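Local coordinates for protein inner kinetochore subunit cnp3 (Schizosaccharomyces pombe, PDB 6O2D) that serves in the inner part of the kinetochore, the complex that assembles on centromeric DNA and attaches chromosomes to spindle microtubules, here as its C-terminal cupin domain, at residues Glu16-Val21 with Glu34-Tyr39; Gly69-Pro74 with Leu135-Ala140. All blocks are in the same frame, centred on the assembly; numbering follows the deposited sequence.

Interaction 1. Residues Glu16-Val21 with Glu34-Tyr39; sequences EINCEV and ERVVGY
Four backbone hydrogen bonds tie Glu16-Val21 to Glu34-Tyr39. Cys19 and Arg35 exchange two of them, and the one from Arg35 N to Cys19 O is the straighter, 2.9 Å long with an N-H...O angle of 170°. Toward the other end, Ile17 N gives its hydrogen to Gly38 O at 2.9 Å, while Ile17 O accepts from Val37 N at 3.0 Å. Two residues, Val37 and Gly38, stand opposite the single Ile17. This is a classic beta bulge in the second strand of an antiparallel beta hairpin. On one face of the hairpin, Glu16 lies alongside Tyr39 and points the same way, with Glu16 CG 3.5 Å from Tyr39 CD2. The Glu16 carboxylate is turned 60° from the ring plane. The Asn18 side chain, CG anti to its backbone N (chi1 -160°), crosses those of Glu34 and Val36 at about a right angle. Val37 of the bulge meets Val21 tip to tip, CG1 to CG1 at 4.0 Å, and its CG2 touches Cys19 CB. Further out, Arg35 extends fully to a salt bridge with Glu62. Phe107, Thr105 and Ile116 of the second subunit pack on Ile17, Cys19 and Val37. Gly38 and Tyr39 pair antiparallel with a strand of that subunit, extending the hairpin into it.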
ATOM      1  N   GLU B  16      -2.220  18.353  -3.316  1.00 49.80           N
ATOM      2  CA  GLU B  16      -1.075  17.893  -2.536  1.00 50.19           C
ATOM      3  C   GLU B  16      -1.193  18.425  -1.114  1.00 54.46           C
ATOM      4  O   GLU B  16      -1.689  19.537  -0.901  1.00 66.58           O
ATOM      5  CB  GLU B  16       0.252  18.349  -3.141  1.00 59.16           C
ATOM      6  CG  GLU B  16       0.735  17.534  -4.319  1.00 66.39           C
ATOM      7  CD  GLU B  16       2.107  17.974  -4.788  1.00 84.68           C
ATOM      8  OE1 GLU B  16       2.459  17.701  -5.955  1.00 96.78           O
ATOM      9  OE2 GLU B  16       2.834  18.597  -3.985  1.00 89.82           O
ATOM     10  N   ILE B  17      -0.758  17.627  -0.142  1.00 48.97           N
ATOM     11  CA  ILE B  17      -0.823  17.994   1.269  1.00 49.24           C
ATOM     12  C   ILE B  17       0.592  18.022   1.823  1.00 57.16           C
ATOM     13  O   ILE B  17       1.240  16.976   1.941  1.00 68.50           O
ATOM     14  CB  ILE B  17      -1.679  17.023   2.089  1.00 49.59           C
ATOM     15  CG1 ILE B  17      -2.939  16.631   1.323  1.00 55.84           C
ATOM     16  CG2 ILE B  17      -1.989  17.633   3.457  1.00 42.79           C
ATOM     17  CD1 ILE B  17      -3.872  17.762   1.112  1.00 61.81           C
ATOM     18  N   ASN B  18       1.076  19.204   2.172  1.00 69.87           N
ATOM     19  CA  ASN B  18       2.322  19.306   2.911  1.00 65.01           C
ATOM     20  C   ASN B  18       1.974  19.400   4.387  1.00 55.63           C
ATOM     21  O   ASN B  18       0.957  19.985   4.770  1.00 62.73           O
ATOM     22  CB  ASN B  18       3.154  20.514   2.477  1.00 69.80           C
ATOM     23  CG  ASN B  18       4.617  20.375   2.851  1.00 85.58           C
ATOM     24  OD1 ASN B  18       5.140  21.148   3.658  1.00 99.75           O
ATOM     25  ND2 ASN B  18       5.282  19.378   2.278  1.00 82.87           N
ATOM     26  N   CYS B  19       2.834  18.828   5.218  1.00 52.17           N
ATOM     27  CA  CYS B  19       2.513  18.748   6.630  1.00 52.06           C
ATOM     28  C   CYS B  19       3.809  18.587   7.404  1.00 65.07           C
ATOM     29  O   CYS B  19       4.766  17.980   6.918  1.00 74.43           O
ATOM     30  CB  CYS B  19       1.557  17.570   6.884  1.00 51.58           C
ATOM     31  SG  CYS B  19       1.354  17.029   8.601  1.00 63.25           S
ATOM     32  N   GLU B  20       3.826  19.114   8.622  1.00 64.02           N
ATOM     33  CA  GLU B  20       4.989  18.969   9.476  1.00 59.95           C
ATOM     34  C   GLU B  20       4.805  17.711  10.313  1.00 57.83           C
ATOM     35  O   GLU B  20       3.795  17.557  11.010  1.00 49.50           O
ATOM     36  CB  GLU B  20       5.196  20.190  10.370  1.00 55.93           C
ATOM     37  CG  GLU B  20       6.619  20.280  10.929  1.00 67.91           C
ATOM     38  CD  GLU B  20       6.746  21.263  12.077  1.00 79.27           C
ATOM     39  OE1 GLU B  20       5.746  21.939  12.392  1.00 88.86           O
ATOM     40  OE2 GLU B  20       7.842  21.355  12.674  1.00 89.33           O
ATOM     41  N   VAL B  21       5.773  16.808  10.232  1.00 52.55           N
ATOM     42  CA  VAL B  21       5.674  15.514  10.887  1.00 44.09           C
ATOM     43  C   VAL B  21       6.906  15.334  11.749  1.00 44.57           C
ATOM     44  O   VAL B  21       7.972  15.894  11.469  1.00 48.22           O
ATOM     45  CB  VAL B  21       5.546  14.335   9.887  1.00 48.96           C
ATOM     46  CG1 VAL B  21       4.240  14.412   9.111  1.00 45.70           C
ATOM     47  CG2 VAL B  21       6.743  14.290   8.937  1.00 49.55           C
ATOM     48  N   GLU B  34       9.016  19.070   7.333  1.00 62.81           N
ATOM     49  CA  GLU B  34       7.904  19.172   6.401  1.00 68.39           C
ATOM     50  C   GLU B  34       8.058  18.070   5.364  1.00 57.60           C
ATOM     51  O   GLU B  34       9.132  17.912   4.782  1.00 59.82           O
ATOM     52  CB  GLU B  34       7.865  20.554   5.745  1.00 61.14           C
ATOM     53  CG  GLU B  34       7.241  21.626   6.614  1.00 79.68           C
ATOM     54  CD  GLU B  34       7.732  23.011   6.257  1.00102.55           C
ATOM     55  OE1 GLU B  34       8.436  23.638   7.083  1.00110.92           O
ATOM     56  OE2 GLU B  34       7.419  23.473   5.141  1.00111.15           O
ATOM     57  N   ARG B  35       6.990  17.313   5.141  1.00 52.09           N
ATOM     58  CA  ARG B  35       6.989  16.269   4.131  1.00 52.18           C
ATOM     59  C   ARG B  35       5.605  16.165   3.507  1.00 54.94           C
ATOM     60  O   ARG B  35       4.587  16.362   4.178  1.00 56.58           O
ATOM     61  CB  ARG B  35       7.415  14.932   4.771  1.00 65.07           C
ATOM     62  CG  ARG B  35       7.239  13.681   3.929  1.00 70.27           C
ATOM     63  CD  ARG B  35       7.672  12.445   4.713  1.00 60.63           C
ATOM     64  NE  ARG B  35       7.633  11.243   3.885  1.00 69.96           N
ATOM     65  CZ  ARG B  35       8.018  10.033   4.287  1.00 64.41           C
ATOM     66  NH1 ARG B  35       8.484   9.844   5.520  1.00 53.25           N
ATOM     67  NH2 ARG B  35       7.944   9.006   3.447  1.00 58.45           N
ATOM     68  N   VAL B  36       5.578  15.863   2.211  1.00 50.25           N
ATOM     69  CA  VAL B  36       4.320  15.710   1.482  1.00 53.37           C
ATOM     70  C   VAL B  36       3.696  14.372   1.879  1.00 55.33           C
ATOM     71  O   VAL B  36       4.226  13.310   1.541  1.00 62.85           O
ATOM     72  CB  VAL B  36       4.538  15.806  -0.030  1.00 46.57           C
ATOM     73  CG1 VAL B  36       3.212  15.839  -0.759  1.00 48.88           C
ATOM     74  CG2 VAL B  36       5.330  17.055  -0.347  1.00 52.91           C
ATOM     75  N   VAL B  37       2.577  14.416   2.601  1.00 48.20           N
ATOM     76  CA  VAL B  37       1.953  13.217   3.144  1.00 48.41           C
ATOM     77  C   VAL B  37       0.638  12.891   2.454  1.00 49.89           C
ATOM     78  O   VAL B  37      -0.078  11.994   2.905  1.00 60.41           O
ATOM     79  CB  VAL B  37       1.756  13.317   4.668  1.00 54.16           C
ATOM     80  CG1 VAL B  37       3.072  13.683   5.361  1.00 36.75           C
ATOM     81  CG2 VAL B  37       0.632  14.305   5.017  1.00 45.92           C
ATOM     82  N   GLY B  38       0.286  13.603   1.384  1.00 49.56           N
ATOM     83  CA  GLY B  38      -0.952  13.303   0.685  1.00 49.51           C
ATOM     84  C   GLY B  38      -1.044  13.810  -0.741  1.00 48.85           C
ATOM     85  O   GLY B  38      -0.550  14.895  -1.051  1.00 49.14           O
ATOM     86  N   TYR B  39      -1.671  13.027  -1.619  1.00 52.04           N
ATOM     87  CA  TYR B  39      -1.878  13.399  -3.013  1.00 54.26           C
ATOM     88  C   TYR B  39      -3.266  12.960  -3.446  1.00 59.82           C
ATOM     89  O   TYR B  39      -3.753  11.899  -3.043  1.00 60.46           O
ATOM     90  CB  TYR B  39      -0.883  12.746  -3.980  1.00 51.93           C
ATOM     91  CG  TYR B  39       0.573  13.109  -3.813  1.00 49.67           C
ATOM     92  CD1 TYR B  39       1.364  12.463  -2.868  1.00 48.46           C
ATOM     93  CD2 TYR B  39       1.174  14.052  -4.640  1.00 48.21           C
ATOM     94  CE1 TYR B  39       2.705  12.772  -2.727  1.00 45.62           C
ATOM     95  CE2 TYR B  39       2.520  14.364  -4.505  1.00 49.91           C
ATOM     96  CZ  TYR B  39       3.276  13.720  -3.546  1.00 50.70           C
ATOM     97  OH  TYR B  39       4.613  14.015  -3.396  1.00 67.74           O
TER

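Interaction 2. Residues Gly69-Pro74 with Leu135-Ala140; sequences GVVEMP and LYYTHA
Leu135, Gly69 and Tyr137 have the most surface buried here. Gly69 and Tyr137 form an antiparallel hydrogen-bonded pair, with bonds of 2.9 Å both from Gly69 N to Tyr137 O and from Tyr137 N to Gly69 O. Tyr137 CG is set between its own backbone N and C (chi1 77°). This swings the ring across the neighbouring strand, so that one face lies against Gly69. Gly69 N is 3.4 Å above the Tyr137 ring plane, over its centre, and Gly69 CA makes a CH-pi contact 3.7 Å from the ring centroid. Val71 crosses Tyr137 at about a right angle, Val71 CG2 lying 3.8 Å from Tyr137 CD2. The two strands are neighbours inside the larger sheet of the cupin beta barrel, flanked by strands 55-62 and 88-95. Leu135 forms the next hydrogen-bonded pair, with Val71. Its CG is anti to the carbonyl carbon (chi1 -47°), and Leu135 CD1 meets the CE methyl of Met73, a selenomethionine bent at chi3, at 3.7 Å. Ile93 also touches Leu135, and Phe56 packs on both Val71 and Tyr137. Tyr136, between the two pairs, leaves from the other face; its hydroxyl is hydrogen-bonded to Ser90 of the second subunit.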
ATOM      1  N   GLY B  69       3.202   4.593  -5.159  1.00 49.11           N
ATOM      2  CA  GLY B  69       2.933   5.517  -6.238  1.00 55.48           C
ATOM      3  C   GLY B  69       1.680   5.161  -7.006  1.00 60.01           C
ATOM      4  O   GLY B  69       0.849   4.372  -6.549  1.00 52.80           O
ATOM      5  N   VAL B  70       1.561   5.758  -8.194  1.00 43.35           N
ATOM      6  CA  VAL B  70       0.412   5.555  -9.064  1.00 49.84           C
ATOM      7  C   VAL B  70       0.902   5.208 -10.462  1.00 52.74           C
ATOM      8  O   VAL B  70       1.880   5.784 -10.955  1.00 55.75           O
ATOM      9  CB  VAL B  70      -0.515   6.797  -9.092  1.00 53.72           C
ATOM     10  CG1 VAL B  70       0.274   8.070  -9.364  1.00 45.60           C
ATOM     11  CG2 VAL B  70      -1.644   6.630 -10.115  1.00 47.14           C
ATOM     12  N   VAL B  71       0.228   4.235 -11.077  1.00 55.87           N
ATOM     13  CA  VAL B  71       0.439   3.831 -12.460  1.00 56.11           C
ATOM     14  C   VAL B  71      -0.910   3.907 -13.161  1.00 52.45           C
ATOM     15  O   VAL B  71      -1.934   3.521 -12.584  1.00 66.29           O
ATOM     16  CB  VAL B  71       1.033   2.401 -12.567  1.00 56.65           C
ATOM     17  CG1 VAL B  71       0.917   1.848 -13.993  1.00 66.64           C
ATOM     18  CG2 VAL B  71       2.471   2.366 -12.086  1.00 57.40           C
ATOM     19  N   GLU B  72      -0.903   4.420 -14.402  1.00 62.57           N
ATOM     20  CA  GLU B  72      -2.054   4.421 -15.301  1.00 74.08           C
ATOM     21  C   GLU B  72      -1.703   3.670 -16.577  1.00 78.11           C
ATOM     22  O   GLU B  72      -0.573   3.757 -17.056  1.00 73.84           O
ATOM     23  CB  GLU B  72      -2.505   5.827 -15.711  1.00 75.02           C
ATOM     24  CG  GLU B  72      -3.719   5.784 -16.615  1.00 93.51           C
ATOM     25  CD  GLU B  72      -4.086   7.108 -17.152  1.00101.67           C
ATOM     26  OE1 GLU B  72      -4.115   8.061 -16.347  1.00 79.82           O
ATOM     27  OE2 GLU B  72      -4.307   7.198 -18.377  1.00110.42           O
HETATM   28  N   MSE B  73      -2.674   2.957 -17.140  1.00 83.43           N
HETATM   29  CA  MSE B  73      -2.443   2.239 -18.386  1.00 77.96           C
HETATM   30  C   MSE B  73      -3.496   2.604 -19.422  1.00 79.80           C
HETATM   31  O   MSE B  73      -4.695   2.412 -19.202  1.00 75.70           O
HETATM   32  CB  MSE B  73      -2.454   0.747 -18.101  1.00 74.57           C
HETATM   33  CG  MSE B  73      -1.212   0.368 -17.349  1.00 86.86           C
HETATM   34 SE   MSE B  73      -0.996  -1.523 -17.155  1.00106.26          SE
HETATM   35  CE  MSE B  73      -2.321  -1.869 -15.777  1.00 97.19           C
ATOM     36  N   PRO B  74      -3.051   3.147 -20.549  1.00 81.42           N
ATOM     37  CA  PRO B  74      -3.986   3.500 -21.622  1.00 84.82           C
ATOM     38  C   PRO B  74      -4.684   2.265 -22.174  1.00 85.36           C
ATOM     39  O   PRO B  74      -4.380   1.122 -21.831  1.00 85.28           O
ATOM     40  CB  PRO B  74      -3.088   4.161 -22.675  1.00 87.00           C
ATOM     41  CG  PRO B  74      -1.805   4.495 -21.950  1.00 88.51           C
ATOM     42  CD  PRO B  74      -1.655   3.473 -20.882  1.00 83.32           C
ATOM     43  N   LEU B 135      -3.805   2.702 -11.187  1.00 64.66           N
ATOM     44  CA  LEU B 135      -3.533   1.840 -10.040  1.00 54.83           C
ATOM     45  C   LEU B 135      -2.736   2.568  -8.976  1.00 51.31           C
ATOM     46  O   LEU B 135      -1.836   3.349  -9.284  1.00 55.58           O
ATOM     47  CB  LEU B 135      -2.754   0.587 -10.434  1.00 49.65           C
ATOM     48  CG  LEU B 135      -3.149  -0.271 -11.623  1.00 53.41           C
ATOM     49  CD1 LEU B 135      -1.906  -0.980 -12.187  1.00 54.75           C
ATOM     50  CD2 LEU B 135      -4.215  -1.255 -11.193  1.00 58.85           C
ATOM     51  N   TYR B 136      -3.025   2.227  -7.725  1.00 45.14           N
ATOM     52  CA  TYR B 136      -2.193   2.597  -6.590  1.00 59.47           C
ATOM     53  C   TYR B 136      -1.285   1.423  -6.241  1.00 59.66           C
ATOM     54  O   TYR B 136      -1.777   0.335  -5.924  1.00 63.54           O
ATOM     55  CB  TYR B 136      -3.065   2.979  -5.393  1.00 45.64           C
ATOM     56  CG  TYR B 136      -2.279   3.200  -4.131  1.00 50.83           C
ATOM     57  CD1 TYR B 136      -1.407   4.273  -4.023  1.00 54.04           C
ATOM     58  CD2 TYR B 136      -2.398   2.338  -3.052  1.00 50.26           C
ATOM     59  CE1 TYR B 136      -0.686   4.490  -2.878  1.00 48.53           C
ATOM     60  CE2 TYR B 136      -1.670   2.550  -1.894  1.00 48.81           C
ATOM     61  CZ  TYR B 136      -0.818   3.626  -1.819  1.00 42.40           C
ATOM     62  OH  TYR B 136      -0.082   3.850  -0.683  1.00 42.03           O
ATOM     63  N   TYR B 137       0.030   1.630  -6.301  1.00 59.49           N
ATOM     64  CA  TYR B 137       0.971   0.550  -6.034  1.00 53.34           C
ATOM     65  C   TYR B 137       1.796   0.838  -4.787  1.00 51.95           C
ATOM     66  O   TYR B 137       2.065   1.993  -4.444  1.00 53.06           O
ATOM     67  CB  TYR B 137       1.916   0.300  -7.227  1.00 54.21           C
ATOM     68  CG  TYR B 137       3.054   1.298  -7.390  1.00 57.46           C
ATOM     69  CD1 TYR B 137       4.248   1.160  -6.684  1.00 55.47           C
ATOM     70  CD2 TYR B 137       2.943   2.365  -8.276  1.00 64.53           C
ATOM     71  CE1 TYR B 137       5.284   2.076  -6.830  1.00 54.91           C
ATOM     72  CE2 TYR B 137       3.980   3.279  -8.442  1.00 63.22           C
ATOM     73  CZ  TYR B 137       5.143   3.134  -7.712  1.00 61.62           C
ATOM     74  OH  TYR B 137       6.169   4.044  -7.876  1.00 66.40           O
ATOM     75  N   THR B 138       2.192  -0.237  -4.113  1.00 57.32           N
ATOM     76  CA  THR B 138       3.188  -0.183  -3.056  1.00 56.54           C
ATOM     77  C   THR B 138       4.136  -1.350  -3.273  1.00 65.42           C
ATOM     78  O   THR B 138       3.705  -2.434  -3.674  1.00 66.71           O
ATOM     79  CB  THR B 138       2.555  -0.255  -1.651  1.00 48.15           C
ATOM     80  OG1 THR B 138       2.099  -1.584  -1.394  1.00 43.96           O
ATOM     81  CG2 THR B 138       1.358   0.698  -1.534  1.00 44.93           C
ATOM     82  N   HIS B 139       5.421  -1.132  -3.015  1.00 60.32           N
ATOM     83  CA  HIS B 139       6.354  -2.239  -2.895  1.00 59.09           C
ATOM     84  C   HIS B 139       7.166  -2.077  -1.621  1.00 57.22           C
ATOM     85  O   HIS B 139       7.376  -0.962  -1.133  1.00 52.14           O
ATOM     86  CB  HIS B 139       7.279  -2.391  -4.124  1.00 60.43           C
ATOM     87  CG  HIS B 139       8.144  -1.207  -4.405  1.00 62.67           C
ATOM     88  ND1 HIS B 139       7.849  -0.292  -5.392  1.00 71.16           N
ATOM     89  CD2 HIS B 139       9.319  -0.810  -3.863  1.00 69.82           C
ATOM     90  CE1 HIS B 139       8.790   0.634  -5.427  1.00 74.62           C
ATOM     91  NE2 HIS B 139       9.694   0.343  -4.509  1.00 71.61           N
ATOM     92  N   ALA B 140       7.514  -3.218  -1.030  1.00 59.62           N
ATOM     93  CA  ALA B 140       8.180  -3.273   0.260  1.00 53.89           C
ATOM     94  C   ALA B 140       9.164  -4.433   0.257  1.00 57.75           C
ATOM     95  O   ALA B 140       9.013  -5.404  -0.489  1.00 59.64           O
ATOM     96  CB  ALA B 140       7.170  -3.414   1.407  1.00 49.54           C
TER

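Overall arrangement
Both interactions are antiparallel strand pairs, but they hold different elements. Residues 16-21 and 34-39 belong to an N-terminal hairpin, and interaction 1 is centred about 18 Å from the chain centre. Interaction 2 joins strands far apart in sequence and is centred about 5 Å from it. The two contacts do not touch. Interaction 1 is partly buried: one face is mostly polar and exposed (Glu16, Asn18, Glu20, Glu34), the other mostly buried and apolar, apart from Arg35. Interaction 2 is buried, with aromatic and aliphatic contacts. Both reach the second subunit. The hairpin does so by extending its sheet, by side-chain packing and by a hydrogen bond from Asn103 of the second subunit to Glu20 O; in interaction 2 the contact comes from strand 133-140.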